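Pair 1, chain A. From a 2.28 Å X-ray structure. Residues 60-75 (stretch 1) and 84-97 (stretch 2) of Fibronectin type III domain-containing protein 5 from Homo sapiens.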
# COMPACT_ATOMS: atom_id res chain seq x y z
N ALA A 60 5.59 6.21 -0.89
CA ALA A 60 6.32 5.95 0.35
C ALA A 60 6.12 4.52 0.83
O ALA A 60 5.05 3.94 0.66
CB ALA A 60 5.85 6.90 1.42
N LEU A 61 7.15 3.94 1.43
CA LEU A 61 7.08 2.59 1.97
C LEU A 61 7.37 2.75 3.45
O LEU A 61 8.43 3.26 3.83
CB LEU A 61 8.15 1.69 1.33
CG LEU A 61 8.15 1.68 -0.20
CD1 LEU A 61 9.47 1.09 -0.68
CD2 LEU A 61 6.96 0.90 -0.74
N TRP A 62 6.44 2.32 4.27
CA TRP A 62 6.57 2.45 5.71
C TRP A 62 6.76 1.12 6.42
O TRP A 62 6.60 0.06 5.83
CB TRP A 62 5.31 3.11 6.24
CG TRP A 62 4.10 2.23 6.06
CD1 TRP A 62 3.49 1.47 7.02
CD2 TRP A 62 3.39 1.97 4.83
NE1 TRP A 62 2.45 0.75 6.47
CE2 TRP A 62 2.37 1.04 5.14
CE3 TRP A 62 3.52 2.43 3.51
CZ2 TRP A 62 1.48 0.55 4.16
CZ3 TRP A 62 2.64 1.95 2.55
CH2 TRP A 62 1.63 1.02 2.88
N ASP A 63 7.08 1.20 7.71
CA ASP A 63 7.25 0.02 8.53
C ASP A 63 8.21 -1.00 7.94
O ASP A 63 7.95 -2.20 7.97
CB ASP A 63 5.88 -0.60 8.76
CG ASP A 63 5.83 -1.52 9.96
OD1 ASP A 63 6.48 -1.21 10.99
OD2 ASP A 63 5.12 -2.56 9.89
N LEU A 64 9.32 -0.51 7.39
CA LEU A 64 10.31 -1.41 6.82
C LEU A 64 11.18 -1.91 7.94
O LEU A 64 11.24 -1.32 9.02
CB LEU A 64 11.17 -0.68 5.79
CG LEU A 64 10.46 -0.23 4.52
CD1 LEU A 64 11.50 0.29 3.54
CD2 LEU A 64 9.70 -1.40 3.90
N GLU A 65 11.86 -3.02 7.68
CA GLU A 65 12.77 -3.64 8.64
C GLU A 65 14.10 -2.91 8.62
O GLU A 65 14.58 -2.53 7.55
CB GLU A 65 13.00 -5.09 8.25
CG GLU A 65 12.15 -6.08 8.98
CD GLU A 65 12.82 -6.56 10.23
OE1 GLU A 65 12.21 -7.38 10.95
OE2 GLU A 65 13.96 -6.12 10.48
N GLU A 66 14.71 -2.73 9.78
CA GLU A 66 16.01 -2.06 9.86
C GLU A 66 17.11 -2.99 9.34
O GLU A 66 16.96 -4.21 9.37
CB GLU A 66 16.33 -1.71 11.31
CG GLU A 66 16.41 -2.95 12.20
CD GLU A 66 17.52 -2.88 13.23
OE1 GLU A 66 17.49 -1.98 14.09
OE2 GLU A 66 18.43 -3.73 13.18
N ASP A 67 18.20 -2.39 8.86
CA ASP A 67 19.35 -3.16 8.37
C ASP A 67 18.90 -4.35 7.53
O ASP A 67 19.37 -5.47 7.72
CB ASP A 67 20.16 -3.63 9.57
CG ASP A 67 21.43 -4.35 9.17
OD1 ASP A 67 22.18 -3.79 8.35
OD2 ASP A 67 21.67 -5.46 9.70
N THR A 68 18.00 -4.08 6.59
CA THR A 68 17.43 -5.11 5.74
C THR A 68 17.38 -4.71 4.27
O THR A 68 17.13 -3.55 3.94
CB THR A 68 16.01 -5.42 6.22
OG1 THR A 68 16.07 -5.81 7.60
CG2 THR A 68 15.38 -6.51 5.39
N GLU A 69 17.58 -5.69 3.39
CA GLU A 69 17.55 -5.49 1.94
C GLU A 69 16.17 -5.76 1.34
O GLU A 69 15.53 -6.76 1.66
CB GLU A 69 18.59 -6.39 1.28
CG GLU A 69 20.02 -6.04 1.65
CD GLU A 69 21.03 -6.99 1.02
OE1 GLU A 69 21.09 -8.17 1.42
OE2 GLU A 69 21.76 -6.54 0.10
N TYR A 70 15.74 -4.88 0.44
CA TYR A 70 14.44 -5.00 -0.20
C TYR A 70 14.52 -4.96 -1.71
O TYR A 70 15.50 -4.47 -2.29
CB TYR A 70 13.53 -3.87 0.25
CG TYR A 70 13.01 -4.01 1.66
CD1 TYR A 70 11.80 -4.66 1.91
CD2 TYR A 70 13.72 -3.50 2.74
CE1 TYR A 70 11.31 -4.79 3.20
CE2 TYR A 70 13.24 -3.63 4.04
CZ TYR A 70 12.04 -4.28 4.26
OH TYR A 70 11.56 -4.40 5.53
N ILE A 71 13.48 -5.46 -2.35
CA ILE A 71 13.40 -5.46 -3.79
C ILE A 71 12.01 -4.94 -4.11
O ILE A 71 11.01 -5.49 -3.67
CB ILE A 71 13.58 -6.85 -4.38
CG1 ILE A 71 14.89 -7.45 -3.89
CG2 ILE A 71 13.59 -6.76 -5.90
CD1 ILE A 71 15.15 -8.83 -4.42
N VAL A 72 11.98 -3.86 -4.88
CA VAL A 72 10.75 -3.20 -5.25
C VAL A 72 10.62 -3.15 -6.76
O VAL A 72 11.60 -2.90 -7.45
CB VAL A 72 10.75 -1.75 -4.71
CG1 VAL A 72 9.84 -0.85 -5.54
CG2 VAL A 72 10.33 -1.75 -3.25
N HIS A 73 9.42 -3.40 -7.27
CA HIS A 73 9.19 -3.31 -8.71
C HIS A 73 8.03 -2.36 -8.91
O HIS A 73 7.06 -2.39 -8.15
CB HIS A 73 8.80 -4.66 -9.32
CG HIS A 73 9.92 -5.66 -9.36
ND1 HIS A 73 10.66 -5.91 -10.49
CD2 HIS A 73 10.42 -6.45 -8.39
CE1 HIS A 73 11.58 -6.82 -10.22
NE2 HIS A 73 11.46 -7.16 -8.95
N VAL A 74 8.13 -1.50 -9.91
CA VAL A 74 7.07 -0.56 -10.18
C VAL A 74 6.44 -0.91 -11.52
O VAL A 74 7.10 -1.45 -12.40
CB VAL A 74 7.60 0.89 -10.25
CG1 VAL A 74 6.44 1.86 -10.38
CG2 VAL A 74 8.41 1.19 -9.02
N GLN A 75 5.16 -0.62 -11.66
CA GLN A 75 4.43 -0.89 -12.90
C GLN A 75 3.54 0.32 -13.17
O GLN A 75 3.12 0.99 -12.23
CB GLN A 75 3.55 -2.14 -12.74
CG GLN A 75 2.57 -2.33 -13.87
CD GLN A 75 1.59 -3.44 -13.58
OE1 GLN A 75 1.49 -4.40 -14.33
NE2 GLN A 75 0.87 -3.31 -12.48
N PRO A 84 4.77 -3.57 -18.21
CA PRO A 84 5.56 -4.64 -17.60
C PRO A 84 6.28 -4.04 -16.40
O PRO A 84 6.31 -2.83 -16.24
CB PRO A 84 6.54 -5.06 -18.71
CG PRO A 84 6.42 -3.99 -19.77
CD PRO A 84 5.00 -3.52 -19.66
N ALA A 85 6.85 -4.89 -15.55
CA ALA A 85 7.56 -4.40 -14.38
C ALA A 85 8.77 -3.57 -14.79
O ALA A 85 9.42 -3.86 -15.80
CB ALA A 85 8.00 -5.55 -13.51
N SER A 86 9.09 -2.56 -14.00
CA SER A 86 10.25 -1.73 -14.25
C SER A 86 11.38 -2.66 -13.85
O SER A 86 11.15 -3.80 -13.42
CB SER A 86 10.27 -0.54 -13.31
OG SER A 86 10.44 -1.02 -11.98
N GLU A 87 12.61 -2.15 -13.93
CA GLU A 87 13.76 -2.93 -13.51
C GLU A 87 13.70 -2.93 -11.98
O GLU A 87 13.32 -1.93 -11.37
CB GLU A 87 15.08 -2.28 -13.95
CG GLU A 87 15.43 -2.47 -15.39
CD GLU A 87 15.37 -3.93 -15.82
OE1 GLU A 87 15.96 -4.78 -15.11
OE2 GLU A 87 14.75 -4.22 -16.87
N PRO A 88 14.06 -4.05 -11.35
CA PRO A 88 14.03 -4.13 -9.90
C PRO A 88 14.93 -3.09 -9.27
O PRO A 88 16.02 -2.86 -9.77
CB PRO A 88 14.52 -5.55 -9.60
CG PRO A 88 15.15 -6.01 -10.91
CD PRO A 88 14.29 -5.38 -11.94
N VAL A 89 14.47 -2.45 -8.21
CA VAL A 89 15.31 -1.50 -7.51
C VAL A 89 15.63 -2.19 -6.20
O VAL A 89 14.73 -2.73 -5.54
CB VAL A 89 14.60 -0.16 -7.25
CG1 VAL A 89 15.32 0.60 -6.12
CG2 VAL A 89 14.65 0.69 -8.51
N LEU A 90 16.91 -2.22 -5.85
CA LEU A 90 17.35 -2.88 -4.64
C LEU A 90 17.91 -1.88 -3.66
O LEU A 90 18.52 -0.89 -4.04
CB LEU A 90 18.42 -3.92 -4.95
CG LEU A 90 17.94 -5.06 -5.86
CD1 LEU A 90 18.16 -4.65 -7.31
CD2 LEU A 90 18.72 -6.33 -5.54
N PHE A 91 17.70 -2.13 -2.38
CA PHE A 91 18.22 -1.22 -1.39
C PHE A 91 18.22 -1.88 -0.04
O PHE A 91 17.65 -2.95 0.16
CB PHE A 91 17.40 0.08 -1.40
CG PHE A 91 15.95 -0.09 -1.02
CD1 PHE A 91 15.53 0.12 0.29
CD2 PHE A 91 15.00 -0.44 -1.99
CE1 PHE A 91 14.18 0.00 0.65
CE2 PHE A 91 13.64 -0.56 -1.65
CZ PHE A 91 13.23 -0.34 -0.33
N LYS A 92 18.90 -1.25 0.89
CA LYS A 92 18.99 -1.79 2.22
C LYS A 92 18.79 -0.67 3.20
O LYS A 92 19.31 0.44 3.03
CB LYS A 92 20.36 -2.44 2.42
CG LYS A 92 20.60 -2.96 3.82
CD LYS A 92 21.94 -3.65 3.92
CE LYS A 92 22.28 -3.98 5.36
NZ LYS A 92 23.61 -4.65 5.46
N THR A 93 18.00 -0.95 4.22
CA THR A 93 17.72 0.05 5.23
C THR A 93 18.87 0.18 6.22
O THR A 93 19.58 -0.78 6.51
CB THR A 93 16.44 -0.31 5.99
OG1 THR A 93 16.54 -1.66 6.45
CG2 THR A 93 15.22 -0.15 5.10
N PRO A 94 19.08 1.40 6.73
CA PRO A 94 20.11 1.75 7.71
C PRO A 94 19.80 1.03 9.01
O PRO A 94 18.75 0.41 9.14
CB PRO A 94 19.93 3.27 7.87
CG PRO A 94 19.43 3.70 6.54
CD PRO A 94 18.51 2.60 6.08
N ARG A 95 20.70 1.15 9.98
CA ARG A 95 20.53 0.51 11.29
C ARG A 95 19.63 1.36 12.19
O ARG A 95 19.53 2.57 12.01
CB ARG A 95 21.89 0.40 11.98
CG ARG A 95 23.04 -0.00 11.08
CD ARG A 95 23.24 -1.49 11.12
NE ARG A 95 23.35 -1.97 12.50
CZ ARG A 95 23.37 -3.25 12.84
NH1 ARG A 95 23.28 -4.19 11.91
NH2 ARG A 95 23.47 -3.60 14.12
N GLU A 96 19.00 0.73 13.18
CA GLU A 96 18.14 1.46 14.11
C GLU A 96 19.07 2.16 15.09
O GLU A 96 19.96 1.55 15.68
CB GLU A 96 17.21 0.52 14.86
N ALA A 97 18.84 3.46 15.25
CA ALA A 97 19.67 4.29 16.12
C ALA A 97 19.72 4.04 17.63
O ALA A 97 18.70 4.04 18.32
CB ALA A 97 19.36 5.76 15.88

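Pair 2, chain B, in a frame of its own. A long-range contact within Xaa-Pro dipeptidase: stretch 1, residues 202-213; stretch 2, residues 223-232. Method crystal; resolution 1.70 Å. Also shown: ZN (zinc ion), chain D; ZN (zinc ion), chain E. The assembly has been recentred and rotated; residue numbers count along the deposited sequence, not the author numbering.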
# COMPACT_ATOMS: atom_id res chain seq x y z
N ARG B 202 3.13 20.40 -16.51
CA ARG B 202 2.60 20.21 -17.85
C ARG B 202 3.74 19.85 -18.79
O ARG B 202 4.85 20.39 -18.69
CB ARG B 202 1.87 21.47 -18.33
CG ARG B 202 0.52 21.64 -17.65
CD ARG B 202 -0.27 22.83 -18.19
NE ARG B 202 -1.56 22.96 -17.51
CZ ARG B 202 -2.60 22.15 -17.69
NH1 ARG B 202 -2.52 21.14 -18.54
NH2 ARG B 202 -3.72 22.35 -17.01
N ILE B 203 3.47 18.92 -19.69
CA ILE B 203 4.46 18.45 -20.65
C ILE B 203 4.74 19.51 -21.72
O ILE B 203 3.83 20.19 -22.19
CB ILE B 203 3.96 17.15 -21.31
CG1 ILE B 203 3.76 16.09 -20.21
CG2 ILE B 203 4.93 16.67 -22.37
CD1 ILE B 203 3.05 14.84 -20.67
N GLU B 204 6.01 19.66 -22.09
CA GLU B 204 6.40 20.65 -23.10
C GLU B 204 7.06 19.96 -24.29
O GLU B 204 7.62 18.87 -24.15
CB GLU B 204 7.39 21.66 -22.52
CG GLU B 204 6.98 22.27 -21.19
CD GLU B 204 7.95 23.34 -20.72
OE1 GLU B 204 7.89 24.48 -21.25
OE2 GLU B 204 8.79 23.05 -19.84
N ARG B 205 7.00 20.60 -25.46
CA ARG B 205 7.63 20.01 -26.64
C ARG B 205 9.14 19.95 -26.40
O ARG B 205 9.72 20.89 -25.86
CB ARG B 205 7.32 20.83 -27.89
CG ARG B 205 7.96 20.28 -29.16
CD ARG B 205 7.40 20.93 -30.42
NE ARG B 205 6.08 20.42 -30.76
CZ ARG B 205 5.86 19.26 -31.38
NH1 ARG B 205 6.88 18.49 -31.73
NH2 ARG B 205 4.62 18.87 -31.66
N GLY B 206 9.75 18.84 -26.80
CA GLY B 206 11.18 18.67 -26.60
C GLY B 206 11.47 17.91 -25.32
O GLY B 206 12.62 17.61 -25.00
N ASP B 207 10.42 17.61 -24.57
CA ASP B 207 10.53 16.89 -23.30
C ASP B 207 10.77 15.40 -23.45
O ASP B 207 10.15 14.74 -24.28
CB ASP B 207 9.25 17.04 -22.48
CG ASP B 207 9.24 18.24 -21.57
OD1 ASP B 207 10.20 19.05 -21.62
OD2 ASP B 207 8.27 18.37 -20.79
N LEU B 208 11.67 14.86 -22.63
CA LEU B 208 11.87 13.42 -22.58
C LEU B 208 10.75 13.06 -21.61
O LEU B 208 10.51 13.81 -20.66
CB LEU B 208 13.21 13.05 -21.93
CG LEU B 208 14.42 12.80 -22.83
CD1 LEU B 208 15.68 12.79 -21.99
CD2 LEU B 208 14.24 11.47 -23.56
N VAL B 209 10.05 11.96 -21.84
CA VAL B 209 8.98 11.57 -20.93
C VAL B 209 9.12 10.09 -20.60
O VAL B 209 9.06 9.23 -21.49
CB VAL B 209 7.58 11.80 -21.54
CG1 VAL B 209 6.50 11.54 -20.48
CG2 VAL B 209 7.47 13.22 -22.09
N VAL B 210 9.33 9.80 -19.32
CA VAL B 210 9.46 8.42 -18.86
C VAL B 210 8.08 7.97 -18.40
O VAL B 210 7.43 8.66 -17.61
CB VAL B 210 10.47 8.32 -17.69
CG1 VAL B 210 10.54 6.87 -17.18
CG2 VAL B 210 11.85 8.78 -18.14
N ILE B 211 7.64 6.82 -18.91
CA ILE B 211 6.34 6.25 -18.59
C ILE B 211 6.57 4.89 -17.94
O ILE B 211 6.93 3.93 -18.62
CB ILE B 211 5.49 6.06 -19.87
CG1 ILE B 211 5.41 7.39 -20.63
CG2 ILE B 211 4.10 5.56 -19.51
CD1 ILE B 211 4.97 7.24 -22.08
N ASP B 212 6.36 4.81 -16.63
CA ASP B 212 6.55 3.57 -15.88
C ASP B 212 5.22 3.26 -15.20
O ASP B 212 4.75 4.02 -14.35
CB ASP B 212 7.66 3.77 -14.83
CG ASP B 212 8.16 2.47 -14.23
OD1 ASP B 212 7.44 1.45 -14.27
OD2 ASP B 212 9.29 2.47 -13.68
N LEU B 213 4.62 2.14 -15.57
CA LEU B 213 3.33 1.76 -15.00
C LEU B 213 3.17 0.25 -14.97
O LEU B 213 4.02 -0.49 -15.48
CB LEU B 213 2.20 2.40 -15.84
CG LEU B 213 2.15 2.06 -17.34
CD1 LEU B 213 1.47 0.72 -17.55
CD2 LEU B 213 1.38 3.15 -18.09
N ASP B 223 4.91 -4.83 -15.02
CA ASP B 223 5.74 -3.64 -14.84
C ASP B 223 6.41 -3.32 -16.17
O ASP B 223 7.05 -4.19 -16.78
CB ASP B 223 6.79 -3.96 -13.77
CG ASP B 223 7.47 -2.73 -13.22
OD1 ASP B 223 7.25 -1.61 -13.73
OD2 ASP B 223 8.25 -2.90 -12.25
N ILE B 224 6.26 -2.08 -16.63
CA ILE B 224 6.85 -1.68 -17.90
C ILE B 224 7.23 -0.20 -17.91
O ILE B 224 6.56 0.61 -17.28
CB ILE B 224 5.86 -1.96 -19.07
CG1 ILE B 224 6.50 -1.66 -20.42
CG2 ILE B 224 4.60 -1.10 -18.90
CD1 ILE B 224 5.59 -1.93 -21.61
N THR B 225 8.31 0.14 -18.60
CA THR B 225 8.74 1.53 -18.73
C THR B 225 9.18 1.79 -20.15
O THR B 225 9.96 1.04 -20.73
CB THR B 225 9.96 1.90 -17.83
OG1 THR B 225 9.66 1.67 -16.45
CG2 THR B 225 10.31 3.38 -18.01
N ARG B 226 8.67 2.87 -20.73
CA ARG B 226 9.07 3.28 -22.07
C ARG B 226 9.35 4.77 -21.98
O ARG B 226 8.70 5.48 -21.22
CB ARG B 226 7.96 3.03 -23.09
CG ARG B 226 7.73 1.56 -23.42
CD ARG B 226 8.91 0.95 -24.17
NE ARG B 226 8.69 -0.47 -24.45
CZ ARG B 226 8.94 -1.45 -23.59
NH1 ARG B 226 9.44 -1.18 -22.39
NH2 ARG B 226 8.66 -2.70 -23.92
N THR B 227 10.34 5.23 -22.73
CA THR B 227 10.67 6.65 -22.72
C THR B 227 10.48 7.17 -24.13
O THR B 227 10.87 6.51 -25.09
CB THR B 227 12.12 6.89 -22.27
OG1 THR B 227 12.29 6.44 -20.92
CG2 THR B 227 12.48 8.38 -22.35
N ILE B 228 9.86 8.34 -24.25
CA ILE B 228 9.64 8.96 -25.55
C ILE B 228 10.09 10.42 -25.47
O ILE B 228 10.51 10.89 -24.42
CB ILE B 228 8.14 8.94 -25.96
CG1 ILE B 228 7.31 9.74 -24.95
CG2 ILE B 228 7.63 7.50 -26.03
CD1 ILE B 228 5.84 9.87 -25.33
N VAL B 229 10.01 11.11 -26.60
CA VAL B 229 10.36 12.53 -26.65
C VAL B 229 9.21 13.20 -27.38
O VAL B 229 8.73 12.69 -28.39
CB VAL B 229 11.66 12.81 -27.42
CG1 VAL B 229 11.86 14.31 -27.57
CG2 VAL B 229 12.85 12.20 -26.70
N VAL B 230 8.75 14.33 -26.84
CA VAL B 230 7.67 15.06 -27.47
C VAL B 230 8.31 15.94 -28.53
O VAL B 230 8.96 16.94 -28.22
CB VAL B 230 6.92 15.94 -26.45
CG1 VAL B 230 5.79 16.69 -27.13
CG2 VAL B 230 6.37 15.07 -25.32
N GLY B 231 8.14 15.56 -29.79
CA GLY B 231 8.74 16.30 -30.88
C GLY B 231 10.02 15.62 -31.30
O GLY B 231 10.13 14.40 -31.21
N SER B 232 11.00 16.41 -31.74
CA SER B 232 12.28 15.85 -32.16
C SER B 232 13.29 15.91 -31.02
O SER B 232 13.41 16.93 -30.33
CB SER B 232 12.82 16.63 -33.36
OG SER B 232 11.89 16.58 -34.44
ZN ZN D . 8.56 -0.09 -13.62
ZN ZN E . 10.28 -2.30 -12.17

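Backbone hydrogen bonding fixes the geometry of an antiparallel strand pair but leaves the side chains free to vary, and pairs 1 and 2 illustrate the principle well. In both, two strands run antiparallel, with 159° between their directions, and a loop leads into the first strand; the central 14 residues superpose with an RMSD of 0.7 Å.

The ladder is conserved rung by rung over the matched positions. Tyr A70 N donates to Phe A91 O at 2.7 Å, and the matched Val B209 N donates to Ile B228 O at 2.8 Å. One rung further, Val A72 and Val A89 exchange two bonds, as do Ile B211 and Arg B226. The loops follow matching paths, but their bond differs: Asp A67 N reaches Pro A94 O at 2.9 Å, while Gly B206 N reaches Val B230 O at 2.5 Å, one matched position earlier. Both Asp A67 and Gly B206 have positive phi. In pair 2 this residue lies within a type II turn, and its backbone angles would jam a CB against the preceding carbonyl.

The face carrying Tyr A70, Val A72, Val A89 and Phe A91 shows how packing diverges. Phe A91 lays its ring against Tyr A70, whose CB sits over the ring face, 3.9 Å from its centroid; the two rings are near parallel but slid apart. Val A72 CG2 meets the ring edge at Phe A91 CE2, 3.9 Å away. In pair 2, Ile B228 replaces the phenylalanine and Val B209 the tyrosine, with Val B209 CB 4.0 Å from Ile B228 CG1. Ile B211, matching Val A72, extends CD1 to within 4.3 Å of Ile B228 CD1. An aromatic plate thus gives way to aliphatic contacts. Val A89 is matched by Arg B226, whose side-chain end leads away from the opposing strand.

Thr A93 and Val B230 both point toward the first stretch, and their side-chain centres fall 0.9 Å apart. Each brings a methyl to the matched residue of the first strand: Thr A93 CG2 lies 4.1 Å from Tyr A70 CE2, and Val B230 CG2 lies 3.9 Å from Val B209 CG2. To that contact the threonine hydroxyl adds two hydrogen bonds, Thr A93 OG1 donating to Glu A65 O at a very short 2.4 Å and accepting from Thr A68 N at 2.8 Å. Val B230 CG2 also meets Ile B203 CG2 at 3.7 Å. The backbone bond beside it persists, since Thr A93 N to Thr A68 O (2.8 Å) is matched by Val B230 N to Asp B207 O (2.9 Å). The same frame therefore accommodates a methyl contact with or without a hydroxyl clasp.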